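Local coordinates for CRISPR-associated endoribonuclease Cas6 1 (Methanocaldococcus jannaschii DSM 2661, PDB 5YI6), which probably acts as an RNA-binding endoribonuclease that cuts CRISPR transcripts into crRNA for antiviral defence, at residues 149-152 with 153-157; 157-160 with 161-165. All coordinates share one frame; numbering follows the deposited sequence.

Contact 1. Residues 149-152 with 153-157; sequences YDLL and PNNSK. With PO4 (phosphate ion), chain F.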
ATOM      1  N   TYR A 149     -18.439  -2.189  -9.152  1.00 18.95           N
ATOM      2  CA  TYR A 149     -17.910  -3.469  -9.600  1.00 18.36           C
ATOM      3  C   TYR A 149     -16.401  -3.458  -9.360  1.00 21.35           C
ATOM      4  O   TYR A 149     -15.722  -2.505  -9.755  1.00 20.73           O
ATOM      5  CB  TYR A 149     -18.181  -3.695 -11.107  1.00 19.93           C
ATOM      6  CG  TYR A 149     -17.772  -5.064 -11.568  1.00 24.76           C
ATOM      7  CD1 TYR A 149     -18.643  -6.136 -11.463  1.00 25.22           C
ATOM      8  CD2 TYR A 149     -16.503  -5.305 -12.065  1.00 26.98           C
ATOM      9  CE1 TYR A 149     -18.278  -7.397 -11.856  1.00 28.76           C
ATOM     10  CE2 TYR A 149     -16.124  -6.565 -12.450  1.00 27.29           C
ATOM     11  CZ  TYR A 149     -17.010  -7.612 -12.348  1.00 25.30           C
ATOM     12  OH  TYR A 149     -16.619  -8.884 -12.720  1.00 27.27           O
ATOM     13  N   ASP A 150     -15.886  -4.517  -8.757  1.00 21.69           N
ATOM     14  CA  ASP A 150     -14.447  -4.630  -8.479  1.00 20.11           C
ATOM     15  C   ASP A 150     -13.770  -5.388  -9.619  1.00 19.03           C
ATOM     16  O   ASP A 150     -14.017  -6.581  -9.809  1.00 24.03           O
ATOM     17  CB  ASP A 150     -14.234  -5.342  -7.145  1.00 17.45           C
ATOM     18  CG  ASP A 150     -14.818  -4.576  -5.984  1.00 18.46           C
ATOM     19  OD1 ASP A 150     -14.956  -3.342  -6.084  1.00 21.07           O
ATOM     20  OD2 ASP A 150     -15.151  -5.220  -4.973  1.00 23.85           O
ATOM     21  N   LEU A 151     -12.916  -4.699 -10.377  1.00 16.83           N
ATOM     22  CA  LEU A 151     -12.193  -5.338 -11.464  1.00 17.18           C
ATOM     23  C   LEU A 151     -11.045  -6.189 -10.938  1.00 26.64           C
ATOM     24  O   LEU A 151     -10.285  -5.765 -10.051  1.00 20.95           O
ATOM     25  CB  LEU A 151     -11.629  -4.282 -12.410  1.00 18.88           C
ATOM     26  CG  LEU A 151     -12.711  -3.458 -13.119  1.00 21.33           C
ATOM     27  CD1 LEU A 151     -12.088  -2.273 -13.843  1.00 23.21           C
ATOM     28  CD2 LEU A 151     -13.492  -4.379 -14.073  1.00 18.32           C
ATOM     29  N   LEU A 152     -10.914  -7.400 -11.504  1.00 20.55           N
ATOM     30  CA  LEU A 152      -9.817  -8.331 -11.270  1.00 22.43           C
ATOM     31  C   LEU A 152      -9.153  -8.654 -12.606  1.00 21.51           C
ATOM     32  O   LEU A 152      -9.763  -8.395 -13.656  1.00 23.33           O
ATOM     33  CB  LEU A 152     -10.369  -9.600 -10.615  1.00 22.62           C
ATOM     34  CG  LEU A 152     -11.123  -9.302  -9.310  1.00 28.95           C
ATOM     35  CD1 LEU A 152     -11.846 -10.558  -8.822  1.00 31.20           C
ATOM     36  CD2 LEU A 152     -10.150  -8.765  -8.244  1.00 26.21           C
ATOM     37  N   PRO A 153      -7.949  -9.257 -12.629  1.00 21.19           N
ATOM     38  CA  PRO A 153      -7.261  -9.470 -13.916  1.00 22.11           C
ATOM     39  C   PRO A 153      -8.026 -10.298 -14.933  1.00 27.81           C
ATOM     40  O   PRO A 153      -7.729 -10.191 -16.130  1.00 26.44           O
ATOM     41  CB  PRO A 153      -5.955 -10.166 -13.505  1.00 21.18           C
ATOM     42  CG  PRO A 153      -5.690  -9.621 -12.132  1.00 24.70           C
ATOM     43  CD  PRO A 153      -7.051  -9.546 -11.484  1.00 21.86           C
ATOM     44  N   ASN A 154      -8.983 -11.114 -14.513  1.00 25.70           N
ATOM     45  CA  ASN A 154      -9.750 -11.848 -15.502  1.00 27.71           C
ATOM     46  C   ASN A 154     -10.886 -11.023 -16.100  1.00 27.97           C
ATOM     47  O   ASN A 154     -11.576 -11.531 -16.990  1.00 32.58           O
ATOM     48  CB  ASN A 154     -10.274 -13.173 -14.921  1.00 31.80           C
ATOM     49  CG  ASN A 154     -11.095 -13.010 -13.648  1.00 34.97           C
ATOM     50  OD1 ASN A 154     -11.172 -11.959 -13.050  1.00 31.63           O
ATOM     51  ND2 ASN A 154     -11.726 -14.091 -13.244  1.00 47.32           N
ATOM     52  N   ASN A 155     -11.085  -9.776 -15.660  1.00 25.53           N
ATOM     53  CA  ASN A 155     -12.016  -8.856 -16.320  1.00 26.64           C
ATOM     54  C   ASN A 155     -11.352  -8.176 -17.514  1.00 27.36           C
ATOM     55  O   ASN A 155     -10.204  -7.729 -17.444  1.00 24.04           O
ATOM     56  CB  ASN A 155     -12.501  -7.778 -15.349  1.00 29.72           C
ATOM     57  CG  ASN A 155     -13.430  -8.317 -14.286  1.00 33.28           C
ATOM     58  OD1 ASN A 155     -13.107  -8.349 -13.072  1.00 26.52           O
ATOM     59  ND2 ASN A 155     -14.628  -8.704 -14.718  1.00 32.72           N
ATOM     60  N   SER A 156     -12.095  -8.069 -18.616  1.00 28.72           N
ATOM     61  CA  SER A 156     -11.523  -7.485 -19.824  1.00 25.53           C
ATOM     62  C   SER A 156     -11.115  -6.028 -19.612  1.00 21.13           C
ATOM     63  O   SER A 156     -10.157  -5.556 -20.232  1.00 25.55           O
ATOM     64  CB  SER A 156     -12.530  -7.591 -20.984  1.00 29.27           C
ATOM     65  OG  SER A 156     -13.703  -6.869 -20.651  1.00 34.24           O
ATOM     66  N   LYS A 157     -11.809  -5.300 -18.735  1.00 19.79           N
ATOM     67  CA  LYS A 157     -11.480  -3.900 -18.517  1.00 17.81           C
ATOM     68  C   LYS A 157     -10.283  -3.689 -17.587  1.00 21.32           C
ATOM     69  O   LYS A 157      -9.764  -2.570 -17.527  1.00 19.63           O
ATOM     70  CB  LYS A 157     -12.675  -3.173 -17.923  1.00 24.76           C
ATOM     71  CG  LYS A 157     -13.871  -3.028 -18.911  1.00 30.51           C
ATOM     72  CD  LYS A 157     -14.905  -2.100 -18.298  1.00 32.67           C
ATOM     73  CE  LYS A 157     -16.065  -1.734 -19.247  1.00 46.43           C
ATOM     74  NZ  LYS A 157     -16.984  -2.866 -19.531  1.00 42.44           N
TER
HETATM   75  P   PO4 F 302     -15.676  -9.359 -18.614  1.00 46.05           P
HETATM   76  O1  PO4 F 302     -16.192  -8.599 -19.823  1.00 47.06           O
HETATM   77  O2  PO4 F 302     -15.465  -8.347 -17.511  1.00 46.86           O
HETATM   78  O3  PO4 F 302     -14.363 -10.047 -18.960  1.00 35.49           O
HETATM   79  O4  PO4 F 302     -16.689 -10.378 -18.151  1.00 45.46           O

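Contact 2. Residues 157-160 with 161-165; sequences KFYE and NLKNN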
ATOM      1  N   LYS A 157     -11.809  -5.300 -18.735  1.00 19.79           N
ATOM      2  CA  LYS A 157     -11.480  -3.900 -18.517  1.00 17.81           C
ATOM      3  C   LYS A 157     -10.283  -3.689 -17.587  1.00 21.32           C
ATOM      4  O   LYS A 157      -9.764  -2.570 -17.527  1.00 19.63           O
ATOM      5  CB  LYS A 157     -12.675  -3.173 -17.923  1.00 24.76           C
ATOM      6  CG  LYS A 157     -13.871  -3.028 -18.911  1.00 30.51           C
ATOM      7  CD  LYS A 157     -14.905  -2.100 -18.298  1.00 32.67           C
ATOM      8  CE  LYS A 157     -16.065  -1.734 -19.247  1.00 46.43           C
ATOM      9  NZ  LYS A 157     -16.984  -2.866 -19.531  1.00 42.44           N
ATOM     10  N   PHE A 158      -9.831  -4.733 -16.894  1.00 21.40           N
ATOM     11  CA  PHE A 158      -8.796  -4.538 -15.873  1.00 19.10           C
ATOM     12  C   PHE A 158      -7.555  -3.891 -16.467  1.00 18.22           C
ATOM     13  O   PHE A 158      -6.999  -2.946 -15.896  1.00 20.95           O
ATOM     14  CB  PHE A 158      -8.442  -5.877 -15.232  1.00 19.29           C
ATOM     15  CG  PHE A 158      -7.362  -5.790 -14.189  1.00 17.83           C
ATOM     16  CD1 PHE A 158      -7.691  -5.523 -12.854  1.00 17.80           C
ATOM     17  CD2 PHE A 158      -6.038  -6.004 -14.538  1.00 17.92           C
ATOM     18  CE1 PHE A 158      -6.699  -5.487 -11.866  1.00 21.52           C
ATOM     19  CE2 PHE A 158      -5.028  -5.936 -13.579  1.00 18.78           C
ATOM     20  CZ  PHE A 158      -5.359  -5.682 -12.228  1.00 19.17           C
ATOM     21  N   TYR A 159      -7.092  -4.412 -17.606  1.00 20.51           N
ATOM     22  CA  TYR A 159      -5.790  -4.043 -18.144  1.00 21.95           C
ATOM     23  C   TYR A 159      -5.693  -2.538 -18.399  1.00 23.01           C
ATOM     24  O   TYR A 159      -4.797  -1.846 -17.879  1.00 18.62           O
ATOM     25  CB  TYR A 159      -5.526  -4.851 -19.426  1.00 22.19           C
ATOM     26  CG  TYR A 159      -4.116  -4.757 -19.917  1.00 20.67           C
ATOM     27  CD1 TYR A 159      -3.127  -5.620 -19.428  1.00 24.44           C
ATOM     28  CD2 TYR A 159      -3.750  -3.812 -20.870  1.00 20.42           C
ATOM     29  CE1 TYR A 159      -1.824  -5.524 -19.854  1.00 22.00           C
ATOM     30  CE2 TYR A 159      -2.442  -3.709 -21.307  1.00 23.81           C
ATOM     31  CZ  TYR A 159      -1.479  -4.571 -20.780  1.00 23.19           C
ATOM     32  OH  TYR A 159      -0.186  -4.500 -21.192  1.00 21.65           O
ATOM     33  N   GLU A 160      -6.596  -2.012 -19.237  1.00 18.51           N
ATOM     34  CA  GLU A 160      -6.502  -0.596 -19.553  1.00 20.47           C
ATOM     35  C   GLU A 160      -6.891   0.264 -18.365  1.00 15.94           C
ATOM     36  O   GLU A 160      -6.374   1.372 -18.220  1.00 20.33           O
ATOM     37  CB  GLU A 160      -7.367  -0.258 -20.777  1.00 25.10           C
ATOM     38  CG  GLU A 160      -6.738  -0.782 -22.091  1.00 29.94           C
ATOM     39  CD  GLU A 160      -5.327  -0.230 -22.349  1.00 34.48           C
ATOM     40  OE1 GLU A 160      -5.086   0.975 -22.107  1.00 37.62           O
ATOM     41  OE2 GLU A 160      -4.452  -0.999 -22.804  1.00 32.86           O
ATOM     42  N   ASN A 161      -7.806  -0.202 -17.523  1.00 19.20           N
ATOM     43  CA  ASN A 161      -8.180   0.613 -16.374  1.00 18.35           C
ATOM     44  C   ASN A 161      -7.026   0.752 -15.383  1.00 18.24           C
ATOM     45  O   ASN A 161      -6.836   1.826 -14.804  1.00 20.87           O
ATOM     46  CB  ASN A 161      -9.422   0.056 -15.699  1.00 19.81           C
ATOM     47  CG  ASN A 161     -10.688   0.508 -16.414  1.00 30.62           C
ATOM     48  OD1 ASN A 161     -10.691   0.629 -17.640  1.00 30.74           O
ATOM     49  ND2 ASN A 161     -11.744   0.769 -15.672  1.00 32.02           N
ATOM     50  N   LEU A 162      -6.233  -0.312 -15.202  1.00 16.96           N
ATOM     51  CA  LEU A 162      -5.037  -0.211 -14.348  1.00 15.61           C
ATOM     52  C   LEU A 162      -4.030   0.785 -14.940  1.00 16.95           C
ATOM     53  O   LEU A 162      -3.467   1.636 -14.222  1.00 16.89           O
ATOM     54  CB  LEU A 162      -4.398  -1.601 -14.175  1.00 16.52           C
ATOM     55  CG  LEU A 162      -3.290  -1.628 -13.087  1.00 16.53           C
ATOM     56  CD1 LEU A 162      -3.963  -1.439 -11.701  1.00 17.42           C
ATOM     57  CD2 LEU A 162      -2.493  -2.921 -13.121  1.00 19.95           C
ATOM     58  N   LYS A 163      -3.787   0.693 -16.259  1.00 18.01           N
ATOM     59  CA  LYS A 163      -2.865   1.637 -16.898  1.00 18.34           C
ATOM     60  C   LYS A 163      -3.369   3.080 -16.794  1.00 18.70           C
ATOM     61  O   LYS A 163      -2.609   3.996 -16.473  1.00 18.16           O
ATOM     62  CB  LYS A 163      -2.657   1.253 -18.364  1.00 19.84           C
ATOM     63  CG  LYS A 163      -1.841  -0.061 -18.534  1.00 22.48           C
ATOM     64  CD  LYS A 163      -1.765  -0.482 -19.990  1.00 23.94           C
ATOM     65  CE  LYS A 163      -1.305   0.662 -20.863  1.00 23.11           C
ATOM     66  NZ  LYS A 163      -1.083   0.169 -22.240  1.00 26.05           N
ATOM     67  N   ASN A 164      -4.640   3.299 -17.104  1.00 18.25           N
ATOM     68  CA  ASN A 164      -5.163   4.656 -17.128  1.00 23.81           C
ATOM     69  C   ASN A 164      -5.243   5.238 -15.733  1.00 19.52           C
ATOM     70  O   ASN A 164      -5.025   6.441 -15.553  1.00 19.11           O
ATOM     71  CB  ASN A 164      -6.521   4.690 -17.808  1.00 24.84           C
ATOM     72  CG  ASN A 164      -6.398   4.481 -19.301  1.00 29.68           C
ATOM     73  OD1 ASN A 164      -5.388   4.881 -19.890  1.00 29.91           O
ATOM     74  ND2 ASN A 164      -7.414   3.884 -19.924  1.00 28.54           N
ATOM     75  N   ASN A 165      -5.526   4.409 -14.736  1.00 21.53           N
ATOM     76  CA  ASN A 165      -5.444   4.903 -13.377  1.00 18.90           C
ATOM     77  C   ASN A 165      -4.040   5.433 -13.090  1.00 18.02           C
ATOM     78  O   ASN A 165      -3.884   6.533 -12.537  1.00 16.94           O
ATOM     79  CB  ASN A 165      -5.799   3.788 -12.385  1.00 21.40           C
ATOM     80  CG  ASN A 165      -5.417   4.163 -10.965  1.00 23.49           C
ATOM     81  OD1 ASN A 165      -4.268   3.973 -10.543  1.00 17.29           O
ATOM     82  ND2 ASN A 165      -6.360   4.735 -10.246  1.00 22.23           N
TER
HETATM   83  O   HOH W   1      -3.510   3.431 -21.190  1.00 29.07           O
HETATM   84  O   HOH W   2      -7.343   3.076 -22.654  1.00 43.73           O

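Contact 1. Residues 149-152 with 153-157
Asn155 reaches back to Tyr149 and Leu152 with the two ends of one amide. Among the hydrogen bonds, Leu152 N points at Asn155 OD1 over 2.9 Å, almost straight at 170° and onto a lone pair in the carbonyl plane. On the other branch, Asn155 ND2 donates to Tyr149 OH at 2.8 Å, the hydroxyl lying slightly tilted from the amide plane. The amide meets the edge of the Tyr149 ring, its plane turned 80° from that of the ring, and Asn155 CG lies in the ring plane. With both its oxygen and its nitrogen engaged, the rotation of the Asn155 amide is fixed. The main chain adds Asn155 N to Leu152 O at 2.8 Å, which closes a type I beta turn from Leu152 to Asn155. This turn takes the chain off strand 145-150, one arm of a two-stranded antiparallel hairpin in the C-terminal Cas6 region, and leads it toward helix 158-174. A phosphate ion, probably from the crystallisation liquor, takes a second bond from the same ND2, at O2 (2.9 Å). It also accepts from Ser156 N at O3 (3.0 Å), while Ser156 OG gives a longer bond to O1. Apolar contacts are fewer. Leu151 CD2 lies 3.8 Å from Asn155 CB and also touches Lys157 CB. Leu152 and Pro153 both rest on Ser205 of strand 201-213, and the carboxylate of Asp150 accepts a bond from the backbone of Arg203.

Contact 2. Residues 157-160 with 161-165
Lys163 runs back against Tyr159 and alongside Glu160 on the first turns of helix 158-174. Its CB lies 3.7 Å from Glu160 O, and CG moves in to 3.5 Å from Tyr159 O. CD then touches the Tyr159 ring at CE2 (3.6 Å), approaching it obliquely. After a bend at chi3 (51°), CE and NZ continue alongside the Glu160 carboxylate. The main partner of NZ is Glu183 of strand 182-195; its salt bridge to Glu160 OE2 is long, 3.6 Å. Glu160 OE2 lies in the plane of the Tyr159 ring, at its edge. Glu160 OE1 accepts from two waters, one of which also donates to Asn164 OD1 while the other accepts from Asn164 ND2. Along the backbone the i to i+4 bonds run unbroken, from Asn161 N to Lys157 O through Asn164 N to Glu160 O (2.8 Å). Phe158 and Leu162 point the same way, CE2 to CD2 4.0 Å, and both lie on Phe184 of strand 182-195, whose ring also stacks with Tyr159; Phe158 and Asn161 meet Leu136 in the loop before strand 137-142.

From the N terminus, the chain leaves strand 145-150 into contact 1, where the turn at 152-155 closes a short loop, and enters contact 2 with Lys157, the residue they share. The contacts follow one another without nesting or crossing, their centres about 9 Å apart. They also pack together: Leu152 O lies 3.3 Å from Phe158 CB, Pro153 CA 3.7 Å from Phe158 CG, and Leu151 CD1 meets Asn161 ND2 at 3.6 Å. The first helical turn is thus folded back against the loop that leads into it. Together they join the 137-150 hairpin to helix 158-174, beside strands 182-195 and 201-213 and away from the predicted active-site residues.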